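Oxidoreductase (Methanosarcina mazei, PDB 3KA7) binds flavin-adenine dinucleotide and probably works as an oxidoreductase of the flavin-containing amine oxidase family. Local coordinates at residues R87-K92 against T301-R306; P110-Y115 against D148-K153. One frame throughout, in Å; residues are numbered along the deposited sequence.

Overall arrangement
Both contacts are buried locally yet peripheral, about 24 and 27 Å from the chain centre, with five of six touching residues buried in contact 1 and three of five in contact 2. Contact 1 joins the end of strand 85-89 to the loop between strands 298-300 and 307-311; contact 2 joins the approach to helix 115-127 to the start of helix 149-163. They meet directly: Tyr303 OH lies 3.4 Å from Trp150 CE3, so the indole, carried by helix 149-163, packs against strand 85-89 and the 301-306 loop. Contact 1 is ring packing beside a carbonyl, whereas contact 2 combines leucine-indole packing with a water-bridged carboxylate at a helix N-terminus.

Contact 1. Residues R87-K92 against T301-R306; sequences RVPLKK and TPYTRR
Where strand 85-89 of the mixed sheet ends beside the loop after strand 298-300, the pyrrolidine of Pro89 lies over one face of the Tyr303 ring. Its CD is 3.7 Å from the centroid of the Tyr303 ring and 20° off the normal, the geometry of a CH-pi contact, displaced toward the rim. Within this pair the nearest atoms are Pro89 CD and Tyr303 CD2, 3.5 Å apart, while Pro89 CG reaches Tyr303 CG at 3.8 Å. The two side chains cross at about a right angle. CB of Tyr303 points toward the strand, and chi1 of -69° sets CG beside the backbone N, anti to the carbonyl carbon. Strands 85-89 and 298-300 run parallel as sheet neighbours, and backbone bonding of Arg87 with Leu300 places the pairing just before the loop turns off. On the same residue, Arg87 O sits 3.2 Å from Pro302 CD and also lies near the plane of the Tyr303 ring, at its edge. That carbonyl accepts from Tyr97 OH, and Tyr97 OH in turn accepts a hydrogen bond from Tyr303 N, so a single hydroxyl ties strand to loop. An alanine at Tyr303 would probably leave Pro89 without its aromatic platform and open a gap toward Trp150 and Lys153 of helix 149-163. The aliphatic start of Arg87 adds a looser touch, CB to Thr301 CG2 at 4.4 Å, before its guanidinium leads away to a salt bridge with Asp103; Thr301 OG1 is hydrogen-bonded to Ile307 O across the base of the loop.

Contact 2. Residues P110-Y115 against D148-K153; sequences PSLLSY and DEWLIK
The Trp150 indole receives Leu112 over one face and Leu113 at its edge. Leu112 CD1 lies 3.9 Å from the centroid of the six-membered ring of Trp150, 15° off the normal, a CH-pi contact offset toward the rim, while Leu113 CD2 lies in the ring plane, 3.8 Å from Trp150 CD1. CB of Trp150 points toward the 110-115 segment, CG is anti to the backbone N (chi1 157°), and NE1 donates a hydrogen bond to Phe109 O. The same Leu113 CD2 methyl meets Leu151 CG at 4.0 Å and Asp148 OD2 at 3.5 Å, wedged between the indole edge, a leucine and a carboxylate. Asp148 is the N-cap of helix 149-163: its OD1 accepts from Trp150 N at 2.9 Å, the donor standing 41° above the carboxylate plane. Two waters link its other oxygen to the facing segment; one donates to Asp148 OD2 (2.6 Å) and to Leu112 O, the second donates to Asp148 OD2 and accepts from Ser114 N. With OD1 on a helix amide and OD2 taking two water protons, the carboxylate is probably stabilised as an anion, and its polar link to the facing segment runs through the two waters.

Contact 1. Residues R87-K92 against T301-R306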
loop_
_atom_site.group_PDB
_atom_site.type_symbol
_atom_site.label_atom_id
_atom_site.label_comp_id
_atom_site.label_asym_id
_atom_site.label_seq_id
_atom_site.Cartn_x
_atom_site.Cartn_y
_atom_site.Cartn_z
ATOM N N ARG A 87 11.758 -0.425 17.734
ATOM C CA ARG A 87 12.088 0.346 18.926
ATOM C C ARG A 87 11.255 -0.112 20.120
ATOM O O ARG A 87 10.019 -0.117 20.072
ATOM C CB ARG A 87 11.865 1.836 18.655
ATOM C CG ARG A 87 12.415 2.741 19.728
ATOM C CD ARG A 87 12.940 4.051 19.134
ATOM N NE ARG A 87 14.104 3.832 18.281
ATOM C CZ ARG A 87 14.736 4.792 17.612
ATOM N NH1 ARG A 87 14.313 6.049 17.693
ATOM N NH2 ARG A 87 15.798 4.499 16.867
ATOM N N VAL A 88 11.937 -0.502 21.196
ATOM C CA VAL A 88 11.253 -1.043 22.359
ATOM C C VAL A 88 11.723 -0.331 23.624
ATOM O O VAL A 88 12.761 0.331 23.621
ATOM C CB VAL A 88 11.481 -2.569 22.493
ATOM C CG1 VAL A 88 10.921 -3.297 21.280
ATOM C CG2 VAL A 88 12.968 -2.883 22.673
ATOM N N PRO A 89 10.953 -0.445 24.705
ATOM C CA PRO A 89 11.398 0.197 25.927
ATOM C C PRO A 89 12.665 -0.463 26.458
ATOM O O PRO A 89 12.938 -1.636 26.166
ATOM C CB PRO A 89 10.223 -0.020 26.881
ATOM C CG PRO A 89 9.040 -0.196 25.981
ATOM C CD PRO A 89 9.585 -0.972 24.827
ATOM N N LEU A 90 13.431 0.303 27.225
ATOM C CA LEU A 90 14.692 -0.167 27.776
ATOM C C LEU A 90 14.468 -1.375 28.675
ATOM O O LEU A 90 15.187 -2.366 28.581
ATOM C CB LEU A 90 15.356 0.963 28.553
ATOM C CG LEU A 90 16.881 1.053 28.605
ATOM C CD1 LEU A 90 17.534 0.638 27.297
ATOM C CD2 LEU A 90 17.272 2.467 28.979
ATOM N N LYS A 91 13.455 -1.294 29.531
ATOM C CA LYS A 91 13.156 -2.368 30.467
ATOM C C LYS A 91 11.798 -2.972 30.169
ATOM O O LYS A 91 10.830 -2.250 29.962
ATOM C CB LYS A 91 13.162 -1.837 31.904
ATOM C CG LYS A 91 12.873 -2.902 32.958
ATOM C CD LYS A 91 12.760 -2.292 34.348
ATOM C CE LYS A 91 11.604 -1.300 34.412
ATOM N NZ LYS A 91 11.225 -0.984 35.819
ATOM N N LYS A 92 11.718 -4.297 30.148
ATOM C CA LYS A 92 10.423 -4.959 30.031
ATOM C C LYS A 92 9.538 -4.537 31.209
ATOM O O LYS A 92 9.959 -4.579 32.366
ATOM C CB LYS A 92 10.591 -6.475 30.012
ATOM C CG LYS A 92 9.343 -7.215 29.552
ATOM C CD LYS A 92 9.170 -8.526 30.297
ATOM C CE LYS A 92 8.638 -8.270 31.704
ATOM N NZ LYS A 92 8.588 -9.499 32.548
ATOM N N THR A 301 7.585 1.090 15.620
ATOM C CA THR A 301 7.539 1.753 16.920
ATOM C C THR A 301 6.301 1.317 17.715
ATOM O O THR A 301 5.303 2.036 17.778
ATOM C CB THR A 301 7.526 3.292 16.756
ATOM O OG1 THR A 301 6.422 3.676 15.918
ATOM C CG2 THR A 301 8.835 3.797 16.105
ATOM N N PRO A 302 6.360 0.127 18.328
ATOM C CA PRO A 302 5.150 -0.455 18.911
ATOM C C PRO A 302 4.640 0.204 20.189
ATOM O O PRO A 302 3.482 -0.020 20.558
ATOM C CB PRO A 302 5.521 -1.931 19.170
ATOM C CG PRO A 302 6.950 -2.083 18.873
ATOM C CD PRO A 302 7.489 -0.810 18.250
ATOM N N TYR A 303 5.468 1.013 20.852
ATOM C CA TYR A 303 5.077 1.570 22.154
ATOM C C TYR A 303 4.780 3.068 22.103
ATOM O O TYR A 303 5.435 3.872 22.777
ATOM C CB TYR A 303 6.132 1.230 23.226
ATOM C CG TYR A 303 6.115 -0.250 23.528
ATOM C CD1 TYR A 303 5.384 -0.746 24.593
ATOM C CD2 TYR A 303 6.789 -1.153 22.704
ATOM C CE1 TYR A 303 5.330 -2.114 24.860
ATOM C CE2 TYR A 303 6.748 -2.534 22.959
ATOM C CZ TYR A 303 6.008 -3.000 24.034
ATOM O OH TYR A 303 5.954 -4.352 24.296
ATOM N N THR A 304 3.786 3.423 21.293
ATOM C CA THR A 304 3.390 4.801 21.061
ATOM C C THR A 304 1.884 4.918 21.240
ATOM O O THR A 304 1.182 3.908 21.410
ATOM C CB THR A 304 3.652 5.171 19.615
ATOM O OG1 THR A 304 2.922 4.260 18.781
ATOM C CG2 THR A 304 5.157 5.063 19.290
ATOM N N ARG A 305 1.383 6.150 21.159
ATOM C CA ARG A 305 -0.063 6.396 21.125
ATOM C C ARG A 305 -0.656 5.997 19.776
ATOM O O ARG A 305 -1.715 5.372 19.723
ATOM C CB ARG A 305 -0.360 7.882 21.335
ATOM C CG ARG A 305 0.141 8.461 22.652
ATOM C CD ARG A 305 0.330 9.966 22.528
ATOM N NE ARG A 305 0.908 10.526 23.745
ATOM C CZ ARG A 305 2.201 10.466 24.047
ATOM N NH1 ARG A 305 3.062 9.886 23.219
ATOM N NH2 ARG A 305 2.637 10.991 25.182
ATOM N N ARG A 306 0.034 6.360 18.694
ATOM C CA ARG A 306 -0.512 6.199 17.337
ATOM C C ARG A 306 0.513 5.789 16.271
ATOM O O ARG A 306 0.205 4.970 15.406
ATOM C CB ARG A 306 -1.208 7.482 16.884
ATOM C CG ARG A 306 -2.522 7.741 17.584
ATOM C CD ARG A 306 -3.522 6.705 17.135
ATOM N NE ARG A 306 -4.701 6.600 17.984
ATOM C CZ ARG A 306 -5.469 7.615 18.327
ATOM N NH1 ARG A 306 -5.171 8.827 17.878
ATOM N NH2 ARG A 306 -6.541 7.425 19.098
#

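Contact 2. Residues P110-Y115 against D148-K153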
loop_
_atom_site.group_PDB
_atom_site.type_symbol
_atom_site.label_atom_id
_atom_site.label_comp_id
_atom_site.label_asym_id
_atom_site.label_seq_id
_atom_site.Cartn_x
_atom_site.Cartn_y
_atom_site.Cartn_z
ATOM N N PRO A 110 11.386 -12.479 18.621
ATOM C CA PRO A 110 11.152 -13.425 19.718
ATOM C C PRO A 110 12.163 -13.285 20.853
ATOM O O PRO A 110 11.921 -13.789 21.953
ATOM C CB PRO A 110 11.290 -14.801 19.045
ATOM C CG PRO A 110 11.159 -14.525 17.543
ATOM C CD PRO A 110 11.780 -13.161 17.378
ATOM N N SER A 111 13.279 -12.603 20.597
ATOM C CA SER A 111 14.340 -12.472 21.603
ATOM C C SER A 111 13.886 -11.791 22.892
ATOM O O SER A 111 14.545 -11.931 23.933
ATOM C CB SER A 111 15.535 -11.714 21.034
ATOM O OG SER A 111 15.195 -10.351 20.843
ATOM N N LEU A 112 12.763 -11.076 22.837
ATOM C CA LEU A 112 12.272 -10.328 23.991
ATOM C C LEU A 112 11.313 -11.156 24.834
ATOM O O LEU A 112 10.840 -10.711 25.881
ATOM C CB LEU A 112 11.590 -9.029 23.555
ATOM C CG LEU A 112 12.475 -8.019 22.819
ATOM C CD1 LEU A 112 11.710 -6.722 22.622
ATOM C CD2 LEU A 112 13.775 -7.763 23.583
ATOM N N LEU A 113 11.040 -12.369 24.370
ATOM C CA LEU A 113 10.150 -13.287 25.078
ATOM C C LEU A 113 10.939 -14.153 26.060
ATOM O O LEU A 113 12.155 -14.264 25.949
ATOM C CB LEU A 113 9.464 -14.204 24.065
ATOM C CG LEU A 113 8.502 -13.582 23.049
ATOM C CD1 LEU A 113 8.150 -14.615 21.970
ATOM C CD2 LEU A 113 7.259 -13.115 23.742
ATOM N N SER A 114 10.234 -14.769 27.006
ATOM C CA SER A 114 10.823 -15.810 27.856
ATOM C C SER A 114 11.377 -16.945 26.994
ATOM O O SER A 114 11.001 -17.092 25.828
ATOM C CB SER A 114 9.757 -16.368 28.782
ATOM O OG SER A 114 8.794 -17.079 28.022
ATOM N N TYR A 115 12.267 -17.758 27.555
ATOM C CA TYR A 115 12.808 -18.885 26.802
ATOM C C TYR A 115 11.684 -19.795 26.310
ATOM O O TYR A 115 11.665 -20.210 25.152
ATOM C CB TYR A 115 13.759 -19.704 27.672
ATOM C CG TYR A 115 14.516 -20.730 26.881
ATOM C CD1 TYR A 115 15.654 -20.372 26.177
ATOM C CD2 TYR A 115 14.095 -22.053 26.831
ATOM C CE1 TYR A 115 16.365 -21.296 25.456
ATOM C CE2 TYR A 115 14.802 -22.992 26.096
ATOM C CZ TYR A 115 15.931 -22.598 25.412
ATOM O OH TYR A 115 16.662 -23.508 24.679
ATOM N N ASP A 148 2.282 -13.097 26.618
ATOM C CA ASP A 148 3.108 -11.883 26.648
ATOM C C ASP A 148 2.552 -10.782 25.730
ATOM O O ASP A 148 2.451 -10.954 24.513
ATOM C CB ASP A 148 4.548 -12.231 26.259
ATOM C CG ASP A 148 5.548 -11.110 26.570
ATOM O OD1 ASP A 148 5.172 -9.913 26.616
ATOM O OD2 ASP A 148 6.735 -11.442 26.743
ATOM N N GLU A 149 2.200 -9.645 26.326
ATOM C CA GLU A 149 1.647 -8.527 25.572
ATOM C C GLU A 149 2.584 -7.992 24.478
ATOM O O GLU A 149 2.115 -7.345 23.536
ATOM C CB GLU A 149 1.247 -7.391 26.521
ATOM C CG GLU A 149 0.620 -6.191 25.810
ATOM C CD GLU A 149 0.375 -5.002 26.733
ATOM O OE1 GLU A 149 1.316 -4.587 27.461
ATOM O OE2 GLU A 149 -0.758 -4.469 26.714
ATOM N N TRP A 150 3.888 -8.245 24.603
ATOM C CA TRP A 150 4.863 -7.836 23.577
ATOM C C TRP A 150 4.432 -8.235 22.169
ATOM O O TRP A 150 4.523 -7.444 21.230
ATOM C CB TRP A 150 6.252 -8.414 23.878
ATOM C CG TRP A 150 7.203 -8.534 22.684
ATOM C CD1 TRP A 150 7.823 -9.675 22.243
ATOM C CD2 TRP A 150 7.635 -7.484 21.802
ATOM N NE1 TRP A 150 8.602 -9.403 21.144
ATOM C CE2 TRP A 150 8.511 -8.064 20.858
ATOM C CE3 TRP A 150 7.357 -6.114 21.716
ATOM C CZ2 TRP A 150 9.113 -7.322 19.838
ATOM C CZ3 TRP A 150 7.961 -5.375 20.704
ATOM C CH2 TRP A 150 8.831 -5.981 19.784
ATOM N N LEU A 151 3.965 -9.466 22.009
ATOM C CA LEU A 151 3.614 -9.902 20.670
ATOM C C LEU A 151 2.426 -9.118 20.102
ATOM O O LEU A 151 2.365 -8.909 18.886
ATOM C CB LEU A 151 3.353 -11.412 20.609
ATOM C CG LEU A 151 4.558 -12.308 20.885
ATOM C CD1 LEU A 151 4.151 -13.770 20.600
ATOM C CD2 LEU A 151 5.759 -11.882 20.040
ATOM N N ILE A 152 1.494 -8.691 20.957
ATOM C CA ILE A 152 0.346 -7.891 20.486
ATOM C C ILE A 152 0.784 -6.475 20.108
ATOM O O ILE A 152 0.364 -5.947 19.075
ATOM C CB ILE A 152 -0.822 -7.850 21.499
ATOM C CG1 ILE A 152 -1.356 -9.272 21.742
ATOM C CG2 ILE A 152 -1.957 -6.988 20.969
ATOM C CD1 ILE A 152 -1.728 -9.998 20.462
ATOM N N LYS A 153 1.641 -5.870 20.927
ATOM C CA LYS A 153 2.189 -4.550 20.578
ATOM C C LYS A 153 2.947 -4.623 19.252
ATOM O O LYS A 153 2.798 -3.750 18.385
ATOM C CB LYS A 153 3.139 -4.042 21.668
ATOM C CG LYS A 153 2.521 -4.031 23.041
ATOM C CD LYS A 153 1.347 -3.104 23.101
ATOM C CE LYS A 153 1.795 -1.672 23.268
ATOM N NZ LYS A 153 0.628 -0.770 23.532
HETATM O O HOH W 1 8.596 -9.704 27.028
HETATM O O HOH W 2 7.449 -14.122 27.239
#